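PDB 2DKN: 3-alpha-hydroxysteroid dehydrogenase from Pseudomonas sp., which catalyses the reversible NAD-dependent oxidation of the 3-alpha-hydroxyl group of steroids to a ketone. Local coordinates for residues Val3-Ser9 against His26-Asp32; Val82-Tyr87 against Ala152-Lys157; Gly147-Leu151 against Pro198-Glu202. All coordinates share one frame; numbering follows the deposited sequence.

From the N terminus, strand 3-7 leads through helix 12-23 into strand 27-32, and interaction 1 closes this short loop by pairing the two neighbouring strands of the parallel sheet. The contact is complete before interaction 2 opens on helix 79-102. Interaction 2 spans a longer loop to helix 149-166 and crosses interaction 3, because 147-151 comes just ahead of 152-157 while 198-202 follows it. Helix 149-166 is therefore held twice: inside the protein against helix 79-102, and at its N-terminal end against residues 198-202, which lead into helix 201-205. Interactions 1 and 2 lie on opposite sides of the chain's centre, about 21 Å apart between centres, and both touch NADH.

Interaction 1: residues Val3-Ser9 against His26-Asp32; sequences VIAITGS and HTVIGID. With NAI (1,4-dihydronicotinamide adenine dinucleotide), chain C.
Val3-Thr7 and Thr27-Ile31 pair in parallel as the first two strands of a Rossmann fold, joined by helix 12-23 in a beta-alpha-beta unit. Five N-H...O bonds step along the pair, beginning with Ile4 N to Thr27 O (2.9 Å, 166° at the hydrogen) and ending with Gly8 N to Ile31 O (2.7 Å), which is more bent. In the three between, Ile29 N gives to Ile4 O, Ile6 N to Ile29 O and Ile31 N to Ile6 O.

Branched aliphatic side chains suit the extended backbone and fill both faces. On one, Val3 CG1, set opposite the backbone N of Val3 (chi1 178°), meets Ile29 CD1 at 3.6 Å. On the other, Ile6 CD1 reaches Val28 CG1 at 3.7 Å, and Ile4 CD1 sits over a face of the His26 ring in a CH-pi contact. Leu17 and Leu21 of helix 12-23 pack on this second face, helix 45-59 on the first.

At the C-terminal ends the strands meet NADH. Gly8, with a positive phi, brings its bare CA close to the adenosine ribose, and Gly30 leaves room for Ser9 OG. Asp32 grips the ribose diol with both oxygens: O3B donates to OD1, which also accepts from Ala10 N, and O2B donates to OD2, each at 2.6 Å.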
loop_
_atom_site.group_PDB
_atom_site.type_symbol
_atom_site.label_atom_id
_atom_site.label_comp_id
_atom_site.label_asym_id
_atom_site.label_seq_id
_atom_site.Cartn_x
_atom_site.Cartn_y
_atom_site.Cartn_z
ATOM N N VAL A 3 8.786 19.095 10.604
ATOM C CA VAL A 3 10.217 18.881 10.358
ATOM C C VAL A 3 10.418 17.393 10.057
ATOM O O VAL A 3 10.080 16.539 10.875
ATOM C CB VAL A 3 11.050 19.242 11.585
ATOM C CG1 VAL A 3 12.553 18.971 11.329
ATOM C CG2 VAL A 3 10.797 20.718 11.964
ATOM N N ILE A 4 10.933 17.106 8.868
ATOM C CA ILE A 4 11.024 15.732 8.380
ATOM C C ILE A 4 12.440 15.467 7.884
ATOM O O ILE A 4 12.958 16.235 7.069
ATOM C CB ILE A 4 10.039 15.485 7.233
ATOM C CG1 ILE A 4 8.603 15.770 7.681
ATOM C CG2 ILE A 4 10.164 14.032 6.725
ATOM C CD1 ILE A 4 7.756 16.270 6.555
ATOM N N ALA A 5 13.057 14.390 8.386
ATOM C CA ALA A 5 14.367 13.934 7.919
ATOM C C ALA A 5 14.200 12.910 6.806
ATOM O O ALA A 5 13.347 12.021 6.895
ATOM C CB ALA A 5 15.138 13.315 9.066
ATOM N N ILE A 6 15.038 13.014 5.773
ATOM C CA ILE A 6 14.955 12.085 4.632
ATOM C C ILE A 6 16.364 11.571 4.309
ATOM O O ILE A 6 17.231 12.363 3.912
ATOM C CB ILE A 6 14.447 12.793 3.360
ATOM C CG1 ILE A 6 13.042 13.357 3.549
ATOM C CG2 ILE A 6 14.463 11.803 2.145
ATOM C CD1 ILE A 6 12.543 14.131 2.279
ATOM N N THR A 7 16.612 10.274 4.490
ATOM C CA THR A 7 17.883 9.718 4.026
ATOM C C THR A 7 17.769 9.442 2.541
ATOM O O THR A 7 16.682 9.107 2.053
ATOM C CB THR A 7 18.282 8.423 4.750
ATOM O OG1 THR A 7 17.440 7.339 4.301
ATOM C CG2 THR A 7 18.198 8.605 6.280
ATOM N N GLY A 8 18.875 9.608 1.817
ATOM C CA GLY A 8 18.876 9.469 0.358
ATOM C C GLY A 8 18.266 10.653 -0.396
ATOM O O GLY A 8 17.757 10.503 -1.503
ATOM N N SER A 9 18.347 11.832 0.204
ATOM C CA SER A 9 17.713 13.032 -0.317
ATOM C C SER A 9 18.377 13.615 -1.577
ATOM O O SER A 9 17.819 14.535 -2.182
ATOM C CB SER A 9 17.717 14.128 0.759
ATOM O OG SER A 9 19.044 14.386 1.196
ATOM N N HIS A 26 7.093 22.311 4.537
ATOM C CA HIS A 26 7.773 21.595 5.612
ATOM C C HIS A 26 9.254 21.897 5.624
ATOM O O HIS A 26 9.826 22.276 4.606
ATOM C CB HIS A 26 7.594 20.085 5.463
ATOM C CG HIS A 26 6.169 19.660 5.495
ATOM N ND1 HIS A 26 5.383 19.802 6.618
ATOM C CD2 HIS A 26 5.367 19.155 4.530
ATOM C CE1 HIS A 26 4.161 19.375 6.349
ATOM N NE2 HIS A 26 4.127 18.972 5.090
ATOM N N THR A 27 9.864 21.695 6.781
ATOM C CA THR A 27 11.312 21.800 6.916
ATOM C C THR A 27 11.897 20.417 6.683
ATOM O O THR A 27 11.562 19.478 7.397
ATOM C CB THR A 27 11.704 22.283 8.312
ATOM O OG1 THR A 27 11.218 23.624 8.495
ATOM C CG2 THR A 27 13.207 22.284 8.459
ATOM N N VAL A 28 12.759 20.300 5.675
ATOM C CA VAL A 28 13.344 18.999 5.316
ATOM C C VAL A 28 14.812 18.945 5.717
ATOM O O VAL A 28 15.565 19.869 5.416
ATOM C CB VAL A 28 13.201 18.705 3.801
ATOM C CG1 VAL A 28 13.891 17.374 3.438
ATOM C CG2 VAL A 28 11.739 18.688 3.381
ATOM N N ILE A 29 15.209 17.890 6.430
ATOM C CA ILE A 29 16.604 17.678 6.768
ATOM C C ILE A 29 17.122 16.528 5.902
ATOM O O ILE A 29 16.700 15.391 6.070
ATOM C CB ILE A 29 16.769 17.328 8.256
ATOM C CG1 ILE A 29 16.270 18.500 9.139
ATOM C CG2 ILE A 29 18.217 16.974 8.546
ATOM C CD1 ILE A 29 15.992 18.092 10.574
ATOM N N GLY A 30 17.997 16.823 4.949
ATOM C CA GLY A 30 18.438 15.780 4.014
ATOM C C GLY A 30 19.717 15.107 4.490
ATOM O O GLY A 30 20.620 15.778 4.987
ATOM N N ILE A 31 19.783 13.778 4.354
ATOM C CA ILE A 31 20.989 13.023 4.696
ATOM C C ILE A 31 21.381 12.189 3.474
ATOM O O ILE A 31 20.544 11.477 2.911
ATOM C CB ILE A 31 20.749 12.042 5.887
ATOM C CG1 ILE A 31 20.176 12.768 7.120
ATOM C CG2 ILE A 31 22.040 11.249 6.227
ATOM C CD1 ILE A 31 18.659 12.694 7.207
ATOM N N ASP A 32 22.630 12.303 3.029
ATOM C CA ASP A 32 23.069 11.502 1.894
ATOM C C ASP A 32 24.599 11.408 1.972
ATOM O O ASP A 32 25.190 11.976 2.879
ATOM C CB ASP A 32 22.631 12.154 0.592
ATOM C CG ASP A 32 22.418 11.143 -0.527
ATOM O OD1 ASP A 32 21.251 10.943 -0.943
ATOM O OD2 ASP A 32 23.417 10.546 -0.996
HETATM P PA NAI C . 18.952 6.726 -6.167
HETATM O O1A NAI C . 20.264 6.077 -6.342
HETATM O O2A NAI C . 18.557 7.755 -7.157
HETATM O O5B NAI C . 18.872 7.393 -4.713
HETATM C C5B NAI C . 19.342 6.718 -3.583
HETATM C C4B NAI C . 20.088 7.733 -2.727
HETATM O O4B NAI C . 20.540 7.001 -1.603
HETATM C C3B NAI C . 21.307 8.326 -3.431
HETATM O O3B NAI C . 21.354 9.732 -3.283
HETATM C C2B NAI C . 22.445 7.700 -2.645
HETATM O O2B NAI C . 23.616 8.484 -2.590
HETATM C C1B NAI C . 21.816 7.452 -1.270
HETATM N N9A NAI C . 22.662 6.444 -0.617
HETATM C C8A NAI C . 23.012 5.197 -1.095
HETATM N N7A NAI C . 23.880 4.649 -0.208
HETATM C C5A NAI C . 24.103 5.536 0.806
HETATM C C6A NAI C . 24.901 5.514 1.957
HETATM N N6A NAI C . 25.800 4.537 2.202
HETATM N N1A NAI C . 24.885 6.612 2.794
HETATM C C2A NAI C . 24.113 7.717 2.512
HETATM N N3A NAI C . 23.328 7.747 1.381
HETATM C C4A NAI C . 23.338 6.671 0.539
HETATM O O3 NAI C . 17.912 5.507 -6.099
HETATM P PN NAI C . 16.324 5.557 -5.833
HETATM O O1N NAI C . 15.846 6.914 -5.517
HETATM O O2N NAI C . 15.701 4.849 -6.966
HETATM O O5D NAI C . 16.246 4.622 -4.533
HETATM C C5D NAI C . 15.638 5.077 -3.332
HETATM C C4D NAI C . 15.154 3.835 -2.595
HETATM O O4D NAI C . 14.149 3.218 -3.393
HETATM C C3D NAI C . 16.244 2.785 -2.391
HETATM O O3D NAI C . 16.064 2.225 -1.096
HETATM C C2D NAI C . 15.884 1.709 -3.414
HETATM O O2D NAI C . 16.273 0.437 -2.974
HETATM C C1D NAI C . 14.367 1.825 -3.454
HETATM N N1N NAI C . 13.766 1.246 -4.686
HETATM C C2N NAI C . 14.089 1.763 -5.909
HETATM C C3N NAI C . 13.521 1.226 -7.053
HETATM C C7N NAI C . 13.828 1.831 -8.400
HETATM O O7N NAI C . 13.336 1.138 -9.494
HETATM N N7N NAI C . 14.525 2.977 -8.521
HETATM C C4N NAI C . 12.607 0.158 -6.958
HETATM C C5N NAI C . 12.256 -0.335 -5.684
HETATM C C6N NAI C . 12.853 0.224 -4.562
#

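Interaction 2: residues Val82-Tyr87 against Ala152-Lys157; sequences VVAVNY and AYAGSK. With NAI (1,4-dihydronicotinamide adenine dinucleotide), chain C.
Ser156 OG is gripped from both helices: Asn86 ND2 reaches it in a weak hydrogen bond of 3.4 Å, while on its own helix it lies 2.8 Å from Ala152 O and 3.0 Å from Tyr153 O, with a single proton to offer the two carbonyls. A chi1 of 61°, setting OG between the backbone N and the carbonyl carbon, turns it back to them. Small enough to enter, the serine is a knob in the hole formed by Val82, Val83, Asn86 and Tyr87. Beside it Val82 CG1 lies on Ala152 CB at 3.9 Å; the small alanine is consistent with the close approach of segments 82-87 and 152-157, whose axes come to 8.9 Å at 31°.

Tyr153 and Lys157, one turn apart, form the Tyr-X-X-X-Lys signature of short-chain dehydrogenases, in which the tyrosine is generally the catalytic acid-base. Here Tyr153 OH hydrogen-bonds O2D of the nicotinamide ribose (2.9 Å), which lies at the edge of its ring, in plane; Lys157 CG covers one face. The lysine chain, bent at chi2, carries NZ to the ribose O3D (2.8 Å) and, weakly, to O2D; Val112 O also accepts from NZ.

A water accepts from Lys157 NZ at 2.7 Å and donates to Asn86 O, consistent with the family's proton relay. Asn86 lies in a wider pi-type turn, and its OD1 takes a hydrogen bond from Val72 N.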
loop_
_atom_site.group_PDB
_atom_site.type_symbol
_atom_site.label_atom_id
_atom_site.label_comp_id
_atom_site.label_asym_id
_atom_site.label_seq_id
_atom_site.Cartn_x
_atom_site.Cartn_y
_atom_site.Cartn_z
ATOM N N VAL A 82 25.222 -3.880 0.305
ATOM C CA VAL A 82 23.761 -3.873 0.123
ATOM C C VAL A 82 23.053 -4.064 1.477
ATOM O O VAL A 82 22.150 -3.286 1.848
ATOM C CB VAL A 82 23.322 -4.959 -0.897
ATOM C CG1 VAL A 82 21.803 -5.043 -0.979
ATOM C CG2 VAL A 82 23.926 -4.669 -2.281
ATOM N N VAL A 83 23.488 -5.066 2.239
ATOM C CA VAL A 83 22.915 -5.317 3.554
ATOM C C VAL A 83 23.203 -4.171 4.524
ATOM O O VAL A 83 22.328 -3.738 5.266
ATOM C CB VAL A 83 23.449 -6.658 4.131
ATOM C CG1 VAL A 83 23.186 -6.756 5.623
ATOM C CG2 VAL A 83 22.808 -7.820 3.367
ATOM N N ALA A 84 24.426 -3.664 4.513
ATOM C CA ALA A 84 24.808 -2.619 5.456
ATOM C C ALA A 84 23.951 -1.370 5.269
ATOM O O ALA A 84 23.562 -0.720 6.237
ATOM C CB ALA A 84 26.296 -2.261 5.272
ATOM N N VAL A 85 23.698 -1.014 4.017
ATOM C CA VAL A 85 22.936 0.215 3.746
ATOM C C VAL A 85 21.440 -0.066 3.808
ATOM O O VAL A 85 20.711 0.622 4.514
ATOM C CB VAL A 85 23.271 0.853 2.371
ATOM C CG1 VAL A 85 22.566 2.207 2.256
ATOM C CG2 VAL A 85 24.732 1.071 2.250
ATOM N N ASN A 86 20.981 -1.067 3.061
ATOM C CA ASN A 86 19.541 -1.260 2.909
ATOM C C ASN A 86 18.851 -1.720 4.173
ATOM O O ASN A 86 17.654 -1.438 4.369
ATOM C CB ASN A 86 19.214 -2.245 1.789
ATOM C CG ASN A 86 19.560 -1.700 0.412
ATOM O OD1 ASN A 86 20.072 -0.592 0.294
ATOM N ND2 ASN A 86 19.264 -2.479 -0.639
ATOM N N TYR A 87 19.569 -2.484 4.997
ATOM C CA TYR A 87 19.001 -2.900 6.270
ATOM C C TYR A 87 19.481 -2.015 7.429
ATOM O O TYR A 87 18.673 -1.323 8.064
ATOM C CB TYR A 87 19.268 -4.376 6.596
ATOM C CG TYR A 87 18.455 -4.807 7.788
ATOM C CD1 TYR A 87 17.137 -5.260 7.637
ATOM C CD2 TYR A 87 18.975 -4.717 9.072
ATOM C CE1 TYR A 87 16.374 -5.634 8.741
ATOM C CE2 TYR A 87 18.223 -5.081 10.167
ATOM C CZ TYR A 87 16.932 -5.534 10.004
ATOM O OH TYR A 87 16.199 -5.890 11.127
ATOM N N ALA A 152 21.176 -10.334 -2.017
ATOM C CA ALA A 152 21.341 -9.387 -0.915
ATOM C C ALA A 152 20.307 -8.266 -1.003
ATOM O O ALA A 152 19.836 -7.770 0.026
ATOM C CB ALA A 152 22.755 -8.798 -0.904
ATOM N N TYR A 153 19.984 -7.846 -2.221
ATOM C CA TYR A 153 18.951 -6.833 -2.414
ATOM C C TYR A 153 17.561 -7.307 -1.952
ATOM O O TYR A 153 16.900 -6.654 -1.126
ATOM C CB TYR A 153 18.921 -6.381 -3.881
ATOM C CG TYR A 153 17.992 -5.222 -4.115
ATOM C CD1 TYR A 153 18.342 -3.964 -3.668
ATOM C CD2 TYR A 153 16.774 -5.366 -4.796
ATOM C CE1 TYR A 153 17.523 -2.871 -3.854
ATOM C CE2 TYR A 153 15.927 -4.236 -4.992
ATOM C CZ TYR A 153 16.321 -3.009 -4.498
ATOM O OH TYR A 153 15.567 -1.832 -4.650
ATOM N N ALA A 154 17.120 -8.453 -2.463
ATOM C CA ALA A 154 15.849 -9.032 -2.040
ATOM C C ALA A 154 15.862 -9.348 -0.551
ATOM O O ALA A 154 14.889 -9.082 0.137
ATOM C CB ALA A 154 15.527 -10.303 -2.827
ATOM N N GLY A 155 16.965 -9.910 -0.057
ATOM C CA GLY A 155 17.052 -10.294 1.358
ATOM C C GLY A 155 16.938 -9.054 2.236
ATOM O O GLY A 155 16.219 -9.052 3.218
ATOM N N SER A 156 17.651 -7.994 1.872
ATOM C CA SER A 156 17.695 -6.814 2.733
ATOM C C SER A 156 16.338 -6.129 2.718
ATOM O O SER A 156 15.881 -5.634 3.742
ATOM C CB SER A 156 18.819 -5.859 2.322
ATOM O OG SER A 156 18.658 -5.383 0.988
ATOM N N LYS A 157 15.689 -6.121 1.557
ATOM C CA LYS A 157 14.396 -5.459 1.418
ATOM C C LYS A 157 13.310 -6.264 2.133
ATOM O O LYS A 157 12.446 -5.697 2.822
ATOM C CB LYS A 157 14.065 -5.209 -0.068
ATOM C CG LYS A 157 14.956 -4.157 -0.680
ATOM C CD LYS A 157 14.777 -2.795 -0.003
ATOM C CE LYS A 157 15.448 -1.671 -0.799
ATOM N NZ LYS A 157 15.193 -0.316 -0.156
HETATM P PA NAI C . 18.952 6.726 -6.167
HETATM O O1A NAI C . 20.264 6.077 -6.342
HETATM O O2A NAI C . 18.557 7.755 -7.157
HETATM O O5B NAI C . 18.872 7.393 -4.713
HETATM C C5B NAI C . 19.342 6.718 -3.583
HETATM C C4B NAI C . 20.088 7.733 -2.727
HETATM O O4B NAI C . 20.540 7.001 -1.603
HETATM C C3B NAI C . 21.307 8.326 -3.431
HETATM O O3B NAI C . 21.354 9.732 -3.283
HETATM C C2B NAI C . 22.445 7.700 -2.645
HETATM O O2B NAI C . 23.616 8.484 -2.590
HETATM C C1B NAI C . 21.816 7.452 -1.270
HETATM N N9A NAI C . 22.662 6.444 -0.617
HETATM C C8A NAI C . 23.012 5.197 -1.095
HETATM N N7A NAI C . 23.880 4.649 -0.208
HETATM C C5A NAI C . 24.103 5.536 0.806
HETATM C C6A NAI C . 24.901 5.514 1.957
HETATM N N6A NAI C . 25.800 4.537 2.202
HETATM N N1A NAI C . 24.885 6.612 2.794
HETATM C C2A NAI C . 24.113 7.717 2.512
HETATM N N3A NAI C . 23.328 7.747 1.381
HETATM C C4A NAI C . 23.338 6.671 0.539
HETATM O O3 NAI C . 17.912 5.507 -6.099
HETATM P PN NAI C . 16.324 5.557 -5.833
HETATM O O1N NAI C . 15.846 6.914 -5.517
HETATM O O2N NAI C . 15.701 4.849 -6.966
HETATM O O5D NAI C . 16.246 4.622 -4.533
HETATM C C5D NAI C . 15.638 5.077 -3.332
HETATM C C4D NAI C . 15.154 3.835 -2.595
HETATM O O4D NAI C . 14.149 3.218 -3.393
HETATM C C3D NAI C . 16.244 2.785 -2.391
HETATM O O3D NAI C . 16.064 2.225 -1.096
HETATM C C2D NAI C . 15.884 1.709 -3.414
HETATM O O2D NAI C . 16.273 0.437 -2.974
HETATM C C1D NAI C . 14.367 1.825 -3.454
HETATM N N1N NAI C . 13.766 1.246 -4.686
HETATM C C2N NAI C . 14.089 1.763 -5.909
HETATM C C3N NAI C . 13.521 1.226 -7.053
HETATM C C7N NAI C . 13.828 1.831 -8.400
HETATM O O7N NAI C . 13.336 1.138 -9.494
HETATM N N7N NAI C . 14.525 2.977 -8.521
HETATM C C4N NAI C . 12.607 0.158 -6.958
HETATM C C5N NAI C . 12.256 -0.335 -5.684
HETATM C C6N NAI C . 12.853 0.224 -4.562
HETATM O O HOH W 1 16.128 -0.229 2.357
#

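Interaction 3: residues Gly147-Leu151 against Pro198-Glu202; sequences GQTHL and PRYGE
Hydrogen bonds gather on Tyr200 OH, which reaches the start of helix 149-166 and binds His150 twice. The backbone His150 N donates to it at 3.2 Å, and the ring nitrogen His150 ND1 lies 2.9 Å away, a bond in which either partner could be the donor. The hydroxyl meets the imidazole at its edge, in plane. A chi1 of 86° places the His150 ring between its own backbone N and carbonyl carbon, bringing ND1 to the same oxygen as the amide. A phenol suits this place, since one oxygen can both accept and donate at the end of a long rigid arm. Water 2 accepts from Thr149 N at 3.0 Å and is weakly bonded to Tyr200 OH.

The aromatic rings of His150 and Tyr200 meet obliquely, with centroids 5.3 Å apart and planes at 64°. Outside the imidazole, His150 CB packs on Tyr200 CE2 at 3.4 Å. Thr149 OG1 approaches Tyr200 CE1 obliquely, but its hydrogen bond goes to Val74 O, while the Val74 side chain touches both His150 and Tyr200.

Arg199, exposed at the surface, folds back on its neighbour, bent at chi2 (75°), with CG over the centre of the Tyr200 ring and the guanidinium face over CE2. Its NH2 then lies 3.8 Å from His150 CE1, and the Gln148 side chain crosses it at about a right angle.

Gln148 occupies the N-cap position of helix 149-166, so Tyr200 and the water meet N-H groups of the first turn, which have no earlier carbonyl in the helix to bind. The partner segment follows strand 177-183 and helix 189-196, in the region that in short-chain dehydrogenases commonly forms the mobile substrate-binding loop.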
loop_
_atom_site.group_PDB
_atom_site.type_symbol
_atom_site.label_atom_id
_atom_site.label_comp_id
_atom_site.label_asym_id
_atom_site.label_seq_id
_atom_site.Cartn_x
_atom_site.Cartn_y
_atom_site.Cartn_z
ATOM N N GLY A 147 26.689 -14.828 -2.260
ATOM C CA GLY A 147 27.334 -14.548 -3.546
ATOM C C GLY A 147 26.780 -13.665 -4.657
ATOM O O GLY A 147 27.452 -13.439 -5.673
ATOM N N GLN A 148 25.557 -13.174 -4.504
ATOM C CA GLN A 148 24.955 -12.412 -5.590
ATOM C C GLN A 148 24.219 -11.201 -5.069
ATOM O O GLN A 148 23.383 -11.324 -4.185
ATOM C CB GLN A 148 24.006 -13.289 -6.387
ATOM C CG GLN A 148 24.714 -14.419 -7.123
ATOM C CD GLN A 148 23.756 -15.270 -7.899
ATOM O OE1 GLN A 148 23.583 -16.459 -7.616
ATOM N NE2 GLN A 148 23.097 -14.663 -8.878
ATOM N N THR A 149 24.510 -10.036 -5.632
ATOM C CA THR A 149 23.918 -8.813 -5.101
ATOM C C THR A 149 22.390 -8.819 -5.149
ATOM O O THR A 149 21.750 -8.227 -4.273
ATOM C CB THR A 149 24.438 -7.558 -5.809
ATOM O OG1 THR A 149 24.236 -7.711 -7.212
ATOM C CG2 THR A 149 25.928 -7.342 -5.518
ATOM N N HIS A 150 21.793 -9.470 -6.156
ATOM C CA HIS A 150 20.331 -9.485 -6.220
ATOM C C HIS A 150 19.694 -10.202 -5.031
ATOM O O HIS A 150 18.570 -9.884 -4.655
ATOM C CB HIS A 150 19.797 -10.009 -7.566
ATOM C CG HIS A 150 19.666 -11.500 -7.653
ATOM N ND1 HIS A 150 20.694 -12.316 -8.077
ATOM C CD2 HIS A 150 18.602 -12.318 -7.437
ATOM C CE1 HIS A 150 20.286 -13.575 -8.077
ATOM N NE2 HIS A 150 19.021 -13.604 -7.692
ATOM N N LEU A 151 20.400 -11.184 -4.479
ATOM C CA LEU A 151 19.913 -11.929 -3.326
ATOM C C LEU A 151 20.076 -11.081 -2.092
ATOM O O LEU A 151 19.215 -11.094 -1.220
ATOM C CB LEU A 151 20.650 -13.247 -3.140
ATOM C CG LEU A 151 20.330 -14.218 -4.285
ATOM C CD1 LEU A 151 21.237 -15.453 -4.248
ATOM C CD2 LEU A 151 18.882 -14.605 -4.252
ATOM N N PRO A 198 25.502 -5.642 -17.327
ATOM C CA PRO A 198 25.707 -6.914 -18.036
ATOM C C PRO A 198 24.958 -8.088 -17.396
ATOM O O PRO A 198 24.223 -8.802 -18.085
ATOM C CB PRO A 198 27.221 -7.135 -17.918
ATOM C CG PRO A 198 27.788 -5.762 -17.839
ATOM C CD PRO A 198 26.771 -4.946 -17.060
ATOM N N ARG A 199 25.137 -8.279 -16.089
ATOM C CA ARG A 199 24.530 -9.407 -15.381
ATOM C C ARG A 199 23.001 -9.290 -15.221
ATOM O O ARG A 199 22.270 -10.229 -15.535
ATOM C CB ARG A 199 25.212 -9.589 -14.024
ATOM C CG ARG A 199 24.445 -10.437 -13.026
ATOM C CD ARG A 199 24.530 -11.910 -13.361
ATOM N NE ARG A 199 23.881 -12.748 -12.347
ATOM C CZ ARG A 199 22.593 -13.093 -12.369
ATOM N NH1 ARG A 199 21.800 -12.676 -13.350
ATOM N NH2 ARG A 199 22.093 -13.863 -11.405
ATOM N N TYR A 200 22.520 -8.132 -14.765
ATOM C CA TYR A 200 21.089 -7.965 -14.426
ATOM C C TYR A 200 20.180 -7.185 -15.393
ATOM O O TYR A 200 18.968 -7.069 -15.148
ATOM C CB TYR A 200 20.975 -7.329 -13.032
ATOM C CG TYR A 200 21.512 -8.220 -11.945
ATOM C CD1 TYR A 200 22.685 -7.900 -11.272
ATOM C CD2 TYR A 200 20.843 -9.391 -11.590
ATOM C CE1 TYR A 200 23.174 -8.713 -10.261
ATOM C CE2 TYR A 200 21.331 -10.218 -10.580
ATOM C CZ TYR A 200 22.495 -9.863 -9.921
ATOM O OH TYR A 200 22.984 -10.668 -8.922
ATOM N N GLY A 201 20.735 -6.647 -16.479
ATOM C CA GLY A 201 19.942 -5.843 -17.417
ATOM C C GLY A 201 18.752 -6.548 -18.042
ATOM O O GLY A 201 17.654 -5.983 -18.124
ATOM N N GLU A 202 18.963 -7.775 -18.515
ATOM C CA GLU A 202 17.879 -8.545 -19.139
ATOM C C GLU A 202 16.791 -8.794 -18.109
ATOM O O GLU A 202 15.608 -8.604 -18.382
ATOM C CB GLU A 202 18.397 -9.885 -19.683
ATOM C CG GLU A 202 17.370 -10.676 -20.497
ATOM C CD GLU A 202 16.445 -11.547 -19.638
ATOM O OE1 GLU A 202 16.888 -12.045 -18.568
ATOM O OE2 GLU A 202 15.274 -11.744 -20.045
HETATM O O HOH W 2 26.166 -10.401 -8.056
#